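Local coordinates for protein putative protease (Parabacteroides distasonis ATCC 8503, PDB 3KD4) that is probably exported and may act as a protease, although neither its activity nor its substrate is established, at residues 37-42 and 104-109; 91-96 and 287-292; 274-279 and 291-296; 400-405 and 492-497; 446-449 and 454-457. All blocks are in the same frame, centred on the assembly; numbering follows the deposited sequence.

Interaction 1 of 5, residues 37-42 and 104-109; sequences TAMNST and TGLELG
Met39, present as selenomethionine, runs extended through chi2 and then folds at chi3 (49°), a bend that lays CE against Leu106 while SE rests on the link between Glu107 and Leu108. Leu106 answers with CG turned away from its own carbonyl carbon (chi1 -69°), which carries its isobutyl group toward the end of helix 36-39. Its CB comes 4.0 Å from Met39 CE, and the same methyl lies 3.6 Å from Leu106 O. The selenium meets backbone rather than side chain first: Met39 SE is 3.6 Å from Glu107 C and equally close to Leu108 N, whereas Leu108 CD2 stays 4.3 Å from it and adds a looser apolar contact. Just past Met39 the chain is tied back, since Ser41 OG and Ser41 N both bond to Ala38 O, the hydroxyl at 2.7 Å. Leu33 of strand 23-33 touches both Met39 and Leu106, so the short helix and the loop between strands 97-102 and 111-120 are packed onto the large mixed sheet in the DUF3857 region. Leu108 N is hydrogen-bonded to a glycerol that probably came from the crystallisation liquor. No hydrogen bond or salt bridge passes between 37-42 and 104-109. Cohesion between them is therefore probably mainly dispersion and burial of apolar surface, with selenium, standing in the place of the methionine sulfur, and its methyl spread along a backbone at the surface, an attraction that depends on close fit more than on exact direction.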
# COMPACT_ATOMS: atom_id res chain seq x y z
N THR A 37 0.71 19.28 20.99
CA THR A 37 1.25 18.37 19.95
C THR A 37 0.11 17.92 19.04
O THR A 37 0.21 17.99 17.81
CB THR A 37 1.98 17.11 20.58
OG1 THR A 37 3.02 17.56 21.46
CG2 THR A 37 2.60 16.16 19.54
N ALA A 38 -0.98 17.47 19.67
CA ALA A 38 -2.19 17.09 18.93
C ALA A 38 -2.77 18.30 18.15
O ALA A 38 -2.98 18.21 16.94
CB ALA A 38 -3.22 16.48 19.88
N MSE A 39 -2.98 19.42 18.83
CA MSE A 39 -3.60 20.61 18.24
C MSE A 39 -2.81 21.17 17.04
O MSE A 39 -3.41 21.72 16.11
CB MSE A 39 -3.72 21.70 19.27
CG MSE A 39 -4.79 21.46 20.30
SE MSE A 39 -4.66 22.55 21.83
CE MSE A 39 -4.46 24.30 20.98
N ASN A 40 -1.48 21.06 17.08
CA ASN A 40 -0.60 21.67 16.07
C ASN A 40 -0.26 20.68 14.97
O ASN A 40 0.41 21.02 14.02
CB ASN A 40 0.69 22.21 16.74
CG ASN A 40 0.43 23.35 17.73
OD1 ASN A 40 -0.57 24.03 17.66
ND2 ASN A 40 1.35 23.55 18.64
N SER A 41 -0.75 19.44 15.09
CA SER A 41 -0.57 18.44 14.05
C SER A 41 -1.68 18.61 12.97
O SER A 41 -2.48 19.53 13.04
CB SER A 41 -0.65 17.03 14.66
OG SER A 41 -2.00 16.67 14.96
N THR A 42 -1.77 17.68 12.03
CA THR A 42 -2.84 17.73 11.05
C THR A 42 -4.21 17.44 11.69
O THR A 42 -5.23 17.59 11.03
CB THR A 42 -2.60 16.77 9.88
OG1 THR A 42 -2.34 15.48 10.40
CG2 THR A 42 -1.45 17.23 8.99
N THR A 104 -11.07 25.78 14.43
CA THR A 104 -10.74 26.97 15.17
C THR A 104 -11.22 26.80 16.60
O THR A 104 -11.97 25.87 16.93
CB THR A 104 -11.36 28.25 14.55
OG1 THR A 104 -12.78 28.18 14.69
CG2 THR A 104 -10.99 28.42 13.05
N GLY A 105 -10.74 27.69 17.45
CA GLY A 105 -11.04 27.66 18.86
C GLY A 105 -10.45 26.50 19.64
O GLY A 105 -10.91 26.20 20.74
N LEU A 106 -9.45 25.83 19.06
CA LEU A 106 -8.82 24.73 19.77
C LEU A 106 -8.10 25.23 21.04
O LEU A 106 -7.50 26.30 21.04
CB LEU A 106 -7.85 23.96 18.87
CG LEU A 106 -8.51 23.15 17.74
CD1 LEU A 106 -7.43 22.42 16.94
CD2 LEU A 106 -9.53 22.19 18.28
N GLU A 107 -8.25 24.46 22.11
CA GLU A 107 -7.57 24.67 23.40
C GLU A 107 -7.40 23.29 23.97
O GLU A 107 -8.15 22.38 23.62
CB GLU A 107 -8.49 25.37 24.38
CG GLU A 107 -8.80 26.72 24.04
CD GLU A 107 -9.60 27.39 25.12
OE1 GLU A 107 -10.30 26.66 25.89
OE2 GLU A 107 -9.56 28.63 25.12
N LEU A 108 -6.49 23.14 24.91
CA LEU A 108 -6.31 21.85 25.58
C LEU A 108 -7.67 21.29 26.06
O LEU A 108 -8.45 21.98 26.72
CB LEU A 108 -5.38 22.02 26.78
CG LEU A 108 -3.93 22.43 26.49
CD1 LEU A 108 -3.21 22.73 27.83
CD2 LEU A 108 -3.17 21.39 25.67
N GLY A 109 -7.99 20.07 25.65
CA GLY A 109 -9.20 19.39 26.09
C GLY A 109 -10.45 19.73 25.32
O GLY A 109 -11.55 19.27 25.68

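Interaction 2 of 5, residues 91-96 and 287-292; sequences PAYNQL and PLEIAQ
Tyr93 opens a type I beta turn that runs to Leu96, directly behind the 3-10 segment 91-92, and Glu289 stands in the first turn of helix 287-300, so a DUF3857 loop here docks its aromatic side chain against the start of a helix. The turn is closed by Leu96 N bonding to Tyr93 O at 3.1 Å. Tyr93 and Glu289 reach for one another from opposite directions: the glutamate goes out extended beyond CG (chi2 171°), and the phenol meets the carboxylate with ring and carboxylate planes 47° apart. Tyr93 OH gives a weak hydrogen bond to Glu289 OE1 at 3.2 Å. The other oxygen, Glu289 OE2, is as near to Tyr93 OH at 3.1 Å and sits at the ring edge, but the angle is too poor for a bond. Both side chains are buried, and Glu289 OE1 is satisfied from elsewhere, by a salt bridge from Arg274 NH2 and a hydrogen bond from Thr286 N just ahead of the helix. Arg274 also reaches the phenol, its NE forming a weak hydrogen bond with Tyr93 OH. Tyr93 is packed by Ile264, Thr286 and Tyr284 as well. On one face of the Tyr93 ring, offset toward the rim, Ala92 CB lies 4.0 Å above the plane.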
# COMPACT_ATOMS: atom_id res chain seq x y z
N PRO A 91 -4.12 17.00 -15.78
CA PRO A 91 -5.14 17.87 -16.31
C PRO A 91 -6.50 17.27 -16.40
O PRO A 91 -7.48 17.97 -16.14
CB PRO A 91 -4.63 18.17 -17.71
CG PRO A 91 -3.17 18.20 -17.53
CD PRO A 91 -2.89 17.08 -16.59
N ALA A 92 -6.57 16.00 -16.77
CA ALA A 92 -7.85 15.33 -16.88
C ALA A 92 -8.61 15.26 -15.55
O ALA A 92 -9.82 15.08 -15.56
CB ALA A 92 -7.65 13.90 -17.44
N TYR A 93 -7.89 15.39 -14.43
CA TYR A 93 -8.48 15.30 -13.09
C TYR A 93 -8.47 16.59 -12.31
O TYR A 93 -8.60 16.61 -11.08
CB TYR A 93 -7.74 14.25 -12.27
CG TYR A 93 -7.66 13.00 -13.04
CD1 TYR A 93 -8.78 12.19 -13.19
CD2 TYR A 93 -6.49 12.67 -13.72
CE1 TYR A 93 -8.71 11.08 -13.94
CE2 TYR A 93 -6.42 11.54 -14.46
CZ TYR A 93 -7.53 10.76 -14.57
OH TYR A 93 -7.44 9.63 -15.31
N ASN A 94 -8.31 17.69 -13.03
CA ASN A 94 -8.15 18.97 -12.38
C ASN A 94 -9.46 19.51 -11.81
O ASN A 94 -9.44 20.53 -11.16
CB ASN A 94 -7.47 20.00 -13.32
CG ASN A 94 -8.37 20.45 -14.45
OD1 ASN A 94 -9.54 20.07 -14.56
ND2 ASN A 94 -7.81 21.30 -15.30
N GLN A 95 -10.59 18.83 -12.04
CA GLN A 95 -11.84 19.22 -11.38
C GLN A 95 -11.94 18.68 -9.92
O GLN A 95 -12.76 19.18 -9.15
CB GLN A 95 -13.06 18.83 -12.22
CG GLN A 95 -13.68 17.43 -11.98
CD GLN A 95 -12.77 16.24 -12.33
OE1 GLN A 95 -11.69 16.40 -12.92
NE2 GLN A 95 -13.22 15.03 -11.94
N LEU A 96 -11.11 17.70 -9.56
CA LEU A 96 -11.23 17.07 -8.24
C LEU A 96 -11.00 18.07 -7.14
O LEU A 96 -10.24 19.01 -7.32
CB LEU A 96 -10.29 15.90 -8.12
CG LEU A 96 -10.61 14.71 -9.04
CD1 LEU A 96 -9.54 13.63 -8.82
CD2 LEU A 96 -12.04 14.19 -8.83
N PRO A 287 -3.29 3.93 -12.18
CA PRO A 287 -2.91 2.52 -12.21
C PRO A 287 -3.86 1.66 -13.05
O PRO A 287 -3.41 0.80 -13.79
CB PRO A 287 -2.97 2.11 -10.74
CG PRO A 287 -2.59 3.40 -10.01
CD PRO A 287 -3.30 4.47 -10.81
N LEU A 288 -5.15 1.94 -12.96
CA LEU A 288 -6.17 1.19 -13.66
C LEU A 288 -6.03 1.42 -15.18
O LEU A 288 -6.11 0.47 -15.96
CB LEU A 288 -7.56 1.60 -13.18
CG LEU A 288 -8.76 0.89 -13.82
CD1 LEU A 288 -8.71 -0.61 -13.52
CD2 LEU A 288 -10.10 1.54 -13.32
N GLU A 289 -5.84 2.66 -15.58
CA GLU A 289 -5.62 3.01 -16.99
C GLU A 289 -4.36 2.35 -17.54
O GLU A 289 -4.37 1.82 -18.65
CB GLU A 289 -5.52 4.53 -17.16
CG GLU A 289 -6.88 5.22 -17.13
CD GLU A 289 -6.79 6.75 -17.08
OE1 GLU A 289 -5.71 7.29 -16.75
OE2 GLU A 289 -7.81 7.43 -17.39
N ILE A 290 -3.28 2.39 -16.78
CA ILE A 290 -2.03 1.80 -17.23
C ILE A 290 -2.14 0.28 -17.35
O ILE A 290 -1.71 -0.32 -18.35
CB ILE A 290 -0.84 2.25 -16.32
CG1 ILE A 290 -0.60 3.76 -16.49
CG2 ILE A 290 0.46 1.46 -16.65
CD1 ILE A 290 0.34 4.38 -15.40
N ALA A 291 -2.77 -0.34 -16.37
CA ALA A 291 -2.99 -1.78 -16.42
C ALA A 291 -3.77 -2.18 -17.68
O ALA A 291 -3.43 -3.17 -18.31
CB ALA A 291 -3.75 -2.24 -15.17
N GLN A 292 -4.81 -1.44 -18.03
CA GLN A 292 -5.64 -1.78 -19.20
C GLN A 292 -4.92 -1.49 -20.49
O GLN A 292 -5.03 -2.25 -21.43
CB GLN A 292 -6.99 -1.06 -19.18
CG GLN A 292 -7.93 -1.40 -20.35
CD GLN A 292 -8.32 -2.86 -20.45
OE1 GLN A 292 -7.98 -3.67 -19.60
NE2 GLN A 292 -9.08 -3.20 -21.50

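Interaction 3 of 5, residues 274-279 and 291-296; sequences RDIDTV and AQLLNV
Ile276 drives the tight part of this contact between helices 276-282 and 287-300, splitting its two branches over neighbouring residues. Its CG2, anti to the backbone N, presses on Leu293 CD1 at 3.5 Å, while the other branch ends at CD1, 3.8 Å from Gln292 CG. The isoleucine crosses the glutamine at about a right angle, and chi1 of Gln292 (-178°) sets CG against Ile276 CD1, so the aliphatic stem rather than the amide makes the touch. Packing slackens one turn along, where Val279 CG1 is 4.4 Å from Leu293 CD2, and the partly exposed Val296 makes no close contact with 274-279. On the side turned from helix 287-300 the chemistry is polar: Asp275 is the N-cap of helix 276-282, and its OD2 accepts from Thr278 N at 3.3 Å and from Thr278 OG1 at 3.2 Å, the two donors arriving from opposite faces of the carboxylate. Helix 228-238 closes in through Ser230, which touches both Ile276 and Leu293. Helix 244-258 packs on Leu294, and strand 305-312 supports Gln292 through Val307, so helix 287-300 lies between its helical neighbours and the five-stranded antiparallel sheet that follows it.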
# COMPACT_ATOMS: atom_id res chain seq x y z
N ARG A 274 -10.20 6.70 -18.71
CA ARG A 274 -10.35 7.46 -19.93
C ARG A 274 -10.29 6.49 -21.09
O ARG A 274 -9.82 5.36 -20.97
CB ARG A 274 -9.27 8.51 -20.10
CG ARG A 274 -9.40 9.67 -19.12
CD ARG A 274 -8.18 10.56 -19.21
NE ARG A 274 -7.02 9.90 -18.63
CZ ARG A 274 -5.75 10.14 -18.94
NH1 ARG A 274 -5.40 11.07 -19.82
NH2 ARG A 274 -4.81 9.43 -18.34
N ASP A 275 -10.77 6.95 -22.22
CA ASP A 275 -10.59 6.23 -23.44
C ASP A 275 -9.12 5.81 -23.59
O ASP A 275 -8.24 6.64 -23.46
CB ASP A 275 -10.98 7.16 -24.56
CG ASP A 275 -10.73 6.57 -25.87
OD1 ASP A 275 -11.60 5.80 -26.30
OD2 ASP A 275 -9.67 6.86 -26.44
N ILE A 276 -8.86 4.53 -23.87
CA ILE A 276 -7.50 4.01 -23.74
C ILE A 276 -6.49 4.65 -24.73
O ILE A 276 -5.32 4.85 -24.38
CB ILE A 276 -7.50 2.48 -23.79
CG1 ILE A 276 -8.05 1.95 -22.48
CG2 ILE A 276 -6.10 1.91 -23.80
CD1 ILE A 276 -7.07 2.15 -21.29
N ASP A 277 -6.94 4.98 -25.94
CA ASP A 277 -6.09 5.72 -26.89
C ASP A 277 -5.73 7.13 -26.37
O ASP A 277 -4.67 7.64 -26.66
CB ASP A 277 -6.75 5.82 -28.27
CG ASP A 277 -6.72 4.51 -29.03
OD1 ASP A 277 -6.11 3.49 -28.58
OD2 ASP A 277 -7.34 4.48 -30.11
N THR A 278 -6.62 7.74 -25.61
CA THR A 278 -6.37 9.04 -25.02
C THR A 278 -5.33 8.93 -23.90
O THR A 278 -4.49 9.80 -23.75
CB THR A 278 -7.67 9.59 -24.42
OG1 THR A 278 -8.62 9.73 -25.47
CG2 THR A 278 -7.47 10.92 -23.74
N VAL A 279 -5.42 7.85 -23.11
CA VAL A 279 -4.41 7.56 -22.09
C VAL A 279 -3.06 7.52 -22.76
O VAL A 279 -2.16 8.26 -22.39
CB VAL A 279 -4.67 6.22 -21.33
CG1 VAL A 279 -3.51 5.93 -20.38
CG2 VAL A 279 -5.97 6.27 -20.58
N ALA A 291 -2.77 -0.34 -16.37
CA ALA A 291 -2.99 -1.78 -16.42
C ALA A 291 -3.77 -2.18 -17.68
O ALA A 291 -3.43 -3.17 -18.31
CB ALA A 291 -3.75 -2.24 -15.17
N GLN A 292 -4.81 -1.44 -18.03
CA GLN A 292 -5.64 -1.78 -19.20
C GLN A 292 -4.92 -1.49 -20.49
O GLN A 292 -5.03 -2.25 -21.43
CB GLN A 292 -6.99 -1.06 -19.18
CG GLN A 292 -7.93 -1.40 -20.35
CD GLN A 292 -8.32 -2.86 -20.45
OE1 GLN A 292 -7.98 -3.67 -19.60
NE2 GLN A 292 -9.08 -3.20 -21.50
N LEU A 293 -4.16 -0.39 -20.53
CA LEU A 293 -3.36 -0.07 -21.71
C LEU A 293 -2.35 -1.20 -22.04
O LEU A 293 -2.23 -1.68 -23.19
CB LEU A 293 -2.63 1.26 -21.51
CG LEU A 293 -1.73 1.67 -22.68
CD1 LEU A 293 -2.57 1.71 -23.98
CD2 LEU A 293 -0.98 3.01 -22.43
N LEU A 294 -1.63 -1.63 -21.02
CA LEU A 294 -0.66 -2.70 -21.16
C LEU A 294 -1.37 -4.00 -21.61
O LEU A 294 -0.95 -4.66 -22.54
CB LEU A 294 0.03 -2.87 -19.80
CG LEU A 294 1.08 -3.95 -19.56
CD1 LEU A 294 2.28 -3.80 -20.52
CD2 LEU A 294 1.50 -3.93 -18.07
N ASN A 295 -2.47 -4.34 -20.94
CA ASN A 295 -3.27 -5.50 -21.33
C ASN A 295 -3.74 -5.45 -22.80
O ASN A 295 -3.58 -6.43 -23.55
CB ASN A 295 -4.47 -5.61 -20.37
CG ASN A 295 -5.34 -6.80 -20.65
OD1 ASN A 295 -4.87 -7.93 -20.73
ND2 ASN A 295 -6.63 -6.55 -20.83
N VAL A 296 -4.28 -4.32 -23.22
CA VAL A 296 -4.75 -4.15 -24.61
C VAL A 296 -3.58 -4.32 -25.59
O VAL A 296 -3.69 -5.01 -26.60
CB VAL A 296 -5.38 -2.78 -24.82
CG1 VAL A 296 -5.53 -2.45 -26.31
CG2 VAL A 296 -6.75 -2.70 -24.08

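Interaction 4 of 5, residues 400-405 and 492-497; sequences GIDSWG and HEWTNP
A 3-10 turn at 401-403 is joined to the last turn of helix 481-495 by Asp402 and Trp494, within the DUF3858 region. Trp494 NE1 donates to Asp402 OD2 at 3.1 Å and nearly straight, with an N-H...O angle of 164°. The oxygen lies at the indole edge in the ring plane, yet the N-H meets Asp402 OD2 from above the carboxylate plane, 41° out of it. Trp494 CG is anti to the backbone N (chi1 -175°), which points the indole toward the 3-10 turn. The second oxygen, Asp402 OD1, has Thr495 CG2 4.2 Å away, and a water 2.9 Å from Asp402 OD1 and 3.3 Å from Trp494 O may bridge the two. Ile401 adds apolar contact through CB, 4.4 Å from Trp494 CD1. The buried indole also meets Arg470, which makes a cation-pi contact with it and bonds to Trp494 O, and Ile472 on the same strand 465-474. Inside the turn itself, Gly400 O accepts from both Ser403 N and Ser403 OG, the hydroxyl at 2.7 Å in the carbonyl plane.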
# COMPACT_ATOMS: atom_id res chain seq x y z
N GLY A 400 18.17 -4.38 -1.52
CA GLY A 400 17.83 -5.46 -0.62
C GLY A 400 17.59 -4.99 0.81
O GLY A 400 17.05 -3.90 1.03
N ILE A 401 17.98 -5.84 1.77
CA ILE A 401 17.64 -5.62 3.16
C ILE A 401 18.19 -4.29 3.63
O ILE A 401 17.58 -3.64 4.47
CB ILE A 401 18.18 -6.73 4.09
CG1 ILE A 401 17.52 -8.06 3.79
CG2 ILE A 401 17.83 -6.44 5.52
CD1 ILE A 401 18.23 -9.23 4.48
N ASP A 402 19.32 -3.87 3.08
CA ASP A 402 19.93 -2.60 3.48
C ASP A 402 19.08 -1.38 3.15
O ASP A 402 19.30 -0.34 3.74
CB ASP A 402 21.34 -2.43 2.92
CG ASP A 402 22.33 -3.43 3.51
OD1 ASP A 402 22.57 -3.41 4.75
OD2 ASP A 402 22.89 -4.23 2.73
N SER A 403 18.10 -1.52 2.25
CA SER A 403 17.18 -0.45 1.95
C SER A 403 15.85 -0.54 2.77
O SER A 403 15.00 0.33 2.66
CB SER A 403 16.87 -0.44 0.45
OG SER A 403 16.07 -1.58 0.09
N TRP A 404 15.70 -1.58 3.60
CA TRP A 404 14.43 -1.81 4.29
C TRP A 404 14.20 -0.93 5.52
O TRP A 404 13.12 -0.96 6.12
CB TRP A 404 14.29 -3.27 4.70
CG TRP A 404 14.11 -4.21 3.60
CD1 TRP A 404 13.96 -3.93 2.25
CD2 TRP A 404 13.94 -5.61 3.72
NE1 TRP A 404 13.76 -5.09 1.55
CE2 TRP A 404 13.72 -6.13 2.43
CE3 TRP A 404 13.95 -6.48 4.81
CZ2 TRP A 404 13.52 -7.49 2.20
CZ3 TRP A 404 13.76 -7.83 4.58
CH2 TRP A 404 13.54 -8.32 3.29
N GLY A 405 15.20 -0.16 5.93
CA GLY A 405 15.03 0.75 7.04
C GLY A 405 15.02 0.05 8.39
O GLY A 405 14.43 0.56 9.33
N HIS A 492 19.93 -7.93 12.33
CA HIS A 492 20.97 -7.19 13.01
C HIS A 492 22.40 -7.70 12.66
O HIS A 492 23.32 -6.92 12.49
CB HIS A 492 20.70 -7.24 14.51
CG HIS A 492 21.78 -6.64 15.35
ND1 HIS A 492 22.01 -5.28 15.40
CD2 HIS A 492 22.67 -7.21 16.20
CE1 HIS A 492 23.02 -5.05 16.21
NE2 HIS A 492 23.43 -6.20 16.72
N GLU A 493 22.56 -9.01 12.53
CA GLU A 493 23.88 -9.56 12.15
C GLU A 493 24.28 -9.01 10.80
O GLU A 493 25.45 -8.66 10.58
CB GLU A 493 23.89 -11.09 12.15
CG GLU A 493 25.30 -11.68 11.92
CD GLU A 493 25.83 -12.46 13.12
OE1 GLU A 493 25.46 -12.15 14.25
OE2 GLU A 493 26.62 -13.39 12.89
N TRP A 494 23.30 -8.87 9.91
CA TRP A 494 23.55 -8.31 8.59
C TRP A 494 23.91 -6.82 8.61
O TRP A 494 24.87 -6.41 7.95
CB TRP A 494 22.36 -8.54 7.64
CG TRP A 494 22.67 -8.08 6.27
CD1 TRP A 494 22.27 -6.93 5.70
CD2 TRP A 494 23.46 -8.77 5.30
NE1 TRP A 494 22.79 -6.83 4.42
CE2 TRP A 494 23.51 -7.97 4.15
CE3 TRP A 494 24.13 -9.99 5.30
CZ2 TRP A 494 24.20 -8.35 2.99
CZ3 TRP A 494 24.82 -10.39 4.14
CH2 TRP A 494 24.84 -9.57 3.00
N THR A 495 23.14 -6.02 9.35
CA THR A 495 23.24 -4.56 9.25
C THR A 495 24.28 -3.95 10.20
O THR A 495 24.76 -2.87 9.93
CB THR A 495 21.90 -3.86 9.51
OG1 THR A 495 21.43 -4.19 10.83
CG2 THR A 495 20.82 -4.29 8.45
N ASN A 496 24.59 -4.62 11.30
CA ASN A 496 25.54 -4.06 12.31
C ASN A 496 26.87 -3.73 11.64
O ASN A 496 27.54 -4.63 11.13
CB ASN A 496 25.76 -5.08 13.42
CG ASN A 496 26.61 -4.56 14.54
OD1 ASN A 496 26.32 -3.53 15.10
ND2 ASN A 496 27.64 -5.34 14.94
N PRO A 497 27.24 -2.45 11.59
CA PRO A 497 28.45 -2.01 10.85
C PRO A 497 29.74 -2.68 11.29
O PRO A 497 30.61 -2.93 10.46
CB PRO A 497 28.53 -0.50 11.16
CG PRO A 497 27.18 -0.11 11.63
CD PRO A 497 26.54 -1.33 12.24
O HOH W 1 25.26 -4.21 5.57

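Interaction 5 of 5, residues 446-449 and 454-457; sequences QVIS and KVTR
The amide of Gln446 lies flat over one face of the Arg457 guanidinium, the two planes only 8° apart, with Gln446 OE1 3.5 Å above the centre of the group, which makes the pair a stack. The side chains run side by side and point the same way, and the bend of Arg457 at chi3 (82°) brings its flat end beneath the amide. Gln446 NE2 and Arg457 NH2 also come close, but both are donors and make no bond; Arg457 NH1 is hydrogen-bonded to Asn499 O. Ile448 and Val455 share this side of the sheet, meeting at 3.5 Å between Ile448 CG2 and Val455 CB, and helix 481-495 covers them through Glu493. On the other side Val447 lies alongside Thr456, Val447 CG1 being 3.9 Å from Thr456 CG2, while Thr456 OG1 is taken up by Thr471. Between the strands, Gln446 and Arg457 exchange two backbone bonds, Gln446 N to Arg457 O at 2.9 Å and Arg457 N to Gln446 O at 2.8 Å. Ile448 and Val455 repeat the pattern, each N reaching the other's O at 3.0 Å. Val447-Thr456 and Ser449-Lys454 are the non-hydrogen-bonded pairs. This alternation is characteristic of antiparallel strands; the short connection between 446-450 and 453-462 makes them a beta hairpin, at the edge of a five-stranded mixed sheet.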
# COMPACT_ATOMS: atom_id res chain seq x y z
N GLN A 446 31.95 -16.78 10.44
CA GLN A 446 30.88 -16.35 11.38
C GLN A 446 29.52 -16.71 10.80
O GLN A 446 29.19 -16.28 9.71
CB GLN A 446 30.94 -14.85 11.67
CG GLN A 446 32.24 -14.46 12.42
CD GLN A 446 32.21 -13.06 13.00
OE1 GLN A 446 31.43 -12.21 12.59
NE2 GLN A 446 33.10 -12.81 13.95
N VAL A 447 28.79 -17.53 11.55
CA VAL A 447 27.49 -18.03 11.14
C VAL A 447 26.50 -17.86 12.28
O VAL A 447 26.80 -18.15 13.44
CB VAL A 447 27.49 -19.52 10.79
CG1 VAL A 447 26.09 -19.93 10.26
CG2 VAL A 447 28.55 -19.84 9.75
N ILE A 448 25.34 -17.31 11.94
CA ILE A 448 24.20 -17.27 12.83
C ILE A 448 23.05 -17.96 12.10
O ILE A 448 22.67 -17.60 10.99
CB ILE A 448 23.86 -15.83 13.29
CG1 ILE A 448 22.61 -15.88 14.19
CG2 ILE A 448 23.68 -14.89 12.07
CD1 ILE A 448 22.35 -14.62 14.98
N SER A 449 22.53 -19.00 12.71
CA SER A 449 21.52 -19.82 12.09
C SER A 449 20.29 -19.91 12.97
O SER A 449 20.38 -20.22 14.16
CB SER A 449 22.10 -21.21 11.84
OG SER A 449 21.28 -21.87 10.91
N LYS A 454 19.49 -17.40 7.96
CA LYS A 454 20.90 -17.61 8.29
C LYS A 454 21.70 -16.47 7.70
O LYS A 454 21.37 -15.98 6.63
CB LYS A 454 21.36 -18.97 7.70
CG LYS A 454 22.83 -19.32 7.89
CD LYS A 454 23.16 -20.70 7.38
CE LYS A 454 23.23 -20.77 5.86
NZ LYS A 454 23.73 -22.15 5.39
N VAL A 455 22.73 -16.05 8.42
CA VAL A 455 23.68 -15.03 7.96
C VAL A 455 25.09 -15.63 8.11
O VAL A 455 25.39 -16.24 9.13
CB VAL A 455 23.59 -13.72 8.75
CG1 VAL A 455 24.72 -12.77 8.39
CG2 VAL A 455 22.24 -13.03 8.54
N THR A 456 25.93 -15.49 7.09
CA THR A 456 27.28 -15.96 7.21
C THR A 456 28.27 -14.92 6.74
O THR A 456 27.95 -14.06 5.90
CB THR A 456 27.54 -17.24 6.38
OG1 THR A 456 27.50 -16.89 5.00
CG2 THR A 456 26.53 -18.39 6.73
N ARG A 457 29.50 -15.06 7.24
CA ARG A 457 30.62 -14.28 6.77
C ARG A 457 31.84 -15.21 6.70
O ARG A 457 32.16 -15.90 7.68
CB ARG A 457 30.92 -13.12 7.71
CG ARG A 457 32.00 -12.22 7.21
CD ARG A 457 32.33 -11.16 8.23
NE ARG A 457 33.23 -11.65 9.26
CZ ARG A 457 33.73 -10.90 10.25
NH1 ARG A 457 33.39 -9.62 10.36
NH2 ARG A 457 34.59 -11.43 11.12

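How the interactions relate
Two pairs of contacts cluster, and interaction 1 stands apart. Interactions 2 and 3 share helix 287-300, their centres about 10 Å apart, and join through a salt bridge from Arg274 NH2 to Glu289 OE1 at 2.8 Å. Interactions 4 and 5, about 14 Å between centres, meet where Glu493 and Trp494 of helix 481-495 pack on Val455 CG1, Trp494 CE3 at 4.2 Å; the hairpin falls between the two segments of interaction 4 in the chain. Interaction 1 lies about 36 Å from interaction 2, centre to centre, and about 38 Å from interaction 4. Interactions 2 and 4 sit on opposite sides of the chain's centre. No active site is established to relate them to.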